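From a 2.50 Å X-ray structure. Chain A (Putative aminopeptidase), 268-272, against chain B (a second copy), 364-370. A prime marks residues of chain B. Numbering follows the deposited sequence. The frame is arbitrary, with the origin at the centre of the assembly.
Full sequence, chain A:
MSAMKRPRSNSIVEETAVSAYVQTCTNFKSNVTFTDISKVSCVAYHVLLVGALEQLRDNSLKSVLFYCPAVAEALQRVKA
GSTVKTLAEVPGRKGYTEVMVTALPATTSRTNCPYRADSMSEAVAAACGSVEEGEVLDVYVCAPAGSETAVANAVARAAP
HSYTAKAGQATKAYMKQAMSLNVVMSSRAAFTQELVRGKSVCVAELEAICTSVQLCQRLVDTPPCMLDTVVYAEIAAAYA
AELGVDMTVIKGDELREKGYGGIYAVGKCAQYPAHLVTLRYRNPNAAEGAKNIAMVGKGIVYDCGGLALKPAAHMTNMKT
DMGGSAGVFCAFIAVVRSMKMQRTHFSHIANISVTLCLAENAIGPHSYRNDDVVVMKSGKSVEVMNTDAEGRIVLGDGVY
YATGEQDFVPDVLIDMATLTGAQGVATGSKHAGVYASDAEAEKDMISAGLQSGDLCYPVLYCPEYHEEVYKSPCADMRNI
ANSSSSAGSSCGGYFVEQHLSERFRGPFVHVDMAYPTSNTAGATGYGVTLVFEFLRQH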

# COMPACT_ATOMS: atom_id res chain seq x y z
N LYS A 268 -0.93 19.30 -23.67
CA LYS A 268 -0.50 18.87 -25.01
C LYS A 268 -0.87 17.44 -25.38
O LYS A 268 -0.95 17.08 -26.56
CB LYS A 268 1.00 19.09 -25.21
CG LYS A 268 1.99 18.13 -24.52
CD LYS A 268 3.42 18.64 -24.72
CE LYS A 268 4.47 17.89 -23.93
NZ LYS A 268 4.90 16.67 -24.67
N CYS A 269 -1.11 16.62 -24.36
CA CYS A 269 -1.42 15.22 -24.55
C CYS A 269 -2.88 14.95 -24.82
O CYS A 269 -3.22 13.93 -25.39
CB CYS A 269 -1.03 14.45 -23.30
SG CYS A 269 -1.11 12.69 -23.60
N ALA A 270 -3.73 15.85 -24.40
CA ALA A 270 -5.15 15.63 -24.41
C ALA A 270 -5.73 15.55 -25.81
O ALA A 270 -5.21 16.15 -26.76
CB ALA A 270 -5.85 16.75 -23.64
N GLN A 271 -6.82 14.80 -25.91
CA GLN A 271 -7.63 14.79 -27.09
C GLN A 271 -7.83 16.21 -27.58
O GLN A 271 -7.32 16.57 -28.63
CB GLN A 271 -8.97 14.10 -26.82
CG GLN A 271 -9.85 13.97 -28.06
CD GLN A 271 -11.00 13.01 -27.89
OE1 GLN A 271 -11.44 12.73 -26.78
NE2 GLN A 271 -11.51 12.49 -29.01
N TYR A 272 -8.54 17.04 -26.83
CA TYR A 272 -8.78 18.42 -27.27
C TYR A 272 -7.86 19.41 -26.57
O TYR A 272 -7.59 19.26 -25.36
CB TYR A 272 -10.25 18.81 -27.11
CG TYR A 272 -11.11 17.83 -27.83
CD1 TYR A 272 -10.93 17.59 -29.20
CD2 TYR A 272 -12.08 17.10 -27.14
CE1 TYR A 272 -11.70 16.67 -29.86
CE2 TYR A 272 -12.87 16.17 -27.80
CZ TYR A 272 -12.67 15.95 -29.14
OH TYR A 272 -13.46 15.01 -29.76
N GLY B 364 -5.11 5.90 -22.22
CA GLY B 364 -4.69 6.97 -23.13
C GLY B 364 -5.58 8.20 -23.13
O GLY B 364 -6.48 8.32 -22.30
N PRO B 365 -5.32 9.15 -24.05
CA PRO B 365 -6.10 10.40 -24.09
C PRO B 365 -7.57 10.21 -24.47
O PRO B 365 -8.43 10.87 -23.89
CB PRO B 365 -5.40 11.22 -25.19
CG PRO B 365 -4.08 10.57 -25.39
CD PRO B 365 -4.26 9.13 -25.07
N HIS B 366 -7.82 9.32 -25.42
CA HIS B 366 -9.18 9.02 -25.89
C HIS B 366 -9.93 8.05 -24.94
O HIS B 366 -11.03 7.60 -25.26
CB HIS B 366 -9.14 8.46 -27.35
CG HIS B 366 -8.54 9.42 -28.34
ND1 HIS B 366 -9.27 9.98 -29.36
CD2 HIS B 366 -7.29 9.94 -28.45
CE1 HIS B 366 -8.49 10.80 -30.06
NE2 HIS B 366 -7.29 10.79 -29.52
N SER B 367 -9.34 7.74 -23.78
CA SER B 367 -9.97 6.86 -22.78
C SER B 367 -11.22 7.44 -22.11
O SER B 367 -11.30 8.63 -21.79
CB SER B 367 -8.97 6.46 -21.69
OG SER B 367 -7.97 5.61 -22.20
N TYR B 368 -12.17 6.56 -21.89
CA TYR B 368 -13.35 6.89 -21.14
C TYR B 368 -12.91 6.93 -19.70
O TYR B 368 -12.09 6.13 -19.28
CB TYR B 368 -14.50 5.90 -21.46
CG TYR B 368 -14.56 4.57 -20.73
CD1 TYR B 368 -13.50 3.66 -20.73
CD2 TYR B 368 -15.74 4.18 -20.08
CE1 TYR B 368 -13.60 2.42 -20.07
CE2 TYR B 368 -15.85 2.97 -19.42
CZ TYR B 368 -14.79 2.09 -19.41
OH TYR B 368 -14.96 0.92 -18.74
N ARG B 369 -13.43 7.92 -18.98
CA ARG B 369 -12.84 8.40 -17.75
C ARG B 369 -13.65 7.95 -16.54
O ARG B 369 -14.78 7.50 -16.67
CB ARG B 369 -12.75 9.93 -17.82
CG ARG B 369 -12.10 10.51 -19.09
CD ARG B 369 -12.32 12.02 -19.19
NE ARG B 369 -11.66 12.69 -20.33
CZ ARG B 369 -12.16 12.82 -21.57
NH1 ARG B 369 -13.37 12.32 -21.88
NH2 ARG B 369 -11.46 13.47 -22.51
N ASN B 370 -13.06 8.00 -15.35
CA ASN B 370 -13.85 7.77 -14.16
C ASN B 370 -14.56 9.09 -13.96
O ASN B 370 -13.91 10.05 -13.57
CB ASN B 370 -12.99 7.40 -12.96
CG ASN B 370 -12.14 6.18 -13.21
OD1 ASN B 370 -12.62 5.06 -13.20
ND2 ASN B 370 -10.86 6.40 -13.49

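This is a small contact made by van der Waals packing, in which Cys269 and Gln271 of one loop meet Pro365′ and His366′ at a turn of the other, with no hydrogen bond between the two stretches. It buries 236 Å², counted over both sides. Neither stretch forms a regular helix or strand.

The chain B side is shaped by a type I beta turn from Gly364′ to Ser367′. The backbone bond from Ser367′ N to Gly364′ O, 3.3 Å, closes it. Pro365′ and His366′ occupy the two central positions, and both reach chain A. Proline suits the first of these, because its ring holds phi near the value the turn needs; here phi is -66°. Gly364′ makes no contact across the interface. A CB there would lie 2.8 Å from CD of Pro365′, so the absence of a side chain avoids a clash within the turn itself.

Pro365′ points toward chain A and packs against its backbone and against the Cys269 side chain. Its CG lies 3.5 Å from Cys269 O and 4.1 Å from Cys269 SG. Its CB lies 3.9 Å from Gln271 N. The proline ring is compact and apolar, so it can sit close to the backbone here. The nearest CA atoms across the stretches are those of Ala270 and Pro365′, 5.3 Å apart. The Ala270 methyl points away, and the residue adds little buried area.

Gln271 loses the most surface, 81 Å². Its CA-to-CB bond points toward chain B, and chi1 and chi2 are both t, so the side chain is extended. This carries it alongside His366′ and toward the Arg369′ guanidinium. Its CG lies over one face of the His366′ ring, 4.3 Å from the ring centroid and 23° off the normal, a CH-pi contact. The flat imidazole offers a broad surface to the aliphatic part of the glutamine. His366′ starts sideways, but with chi1 m the end of its side chain comes nearer to chain A. Gln271 NE2 and His366′ ND1 are 3.4 Å apart, but the angle is too poor for a hydrogen bond.

Arg369′ adds a looser contact. Its long side chain extends through chi2 and chi3, both t, and brings NH2 to 4.3 Å from Gln271 OE1. That is no salt bridge, since glutamine is uncharged. The NE, NH1 and NH2 atoms of the guanidinium are hydrogen-bonded to other partners.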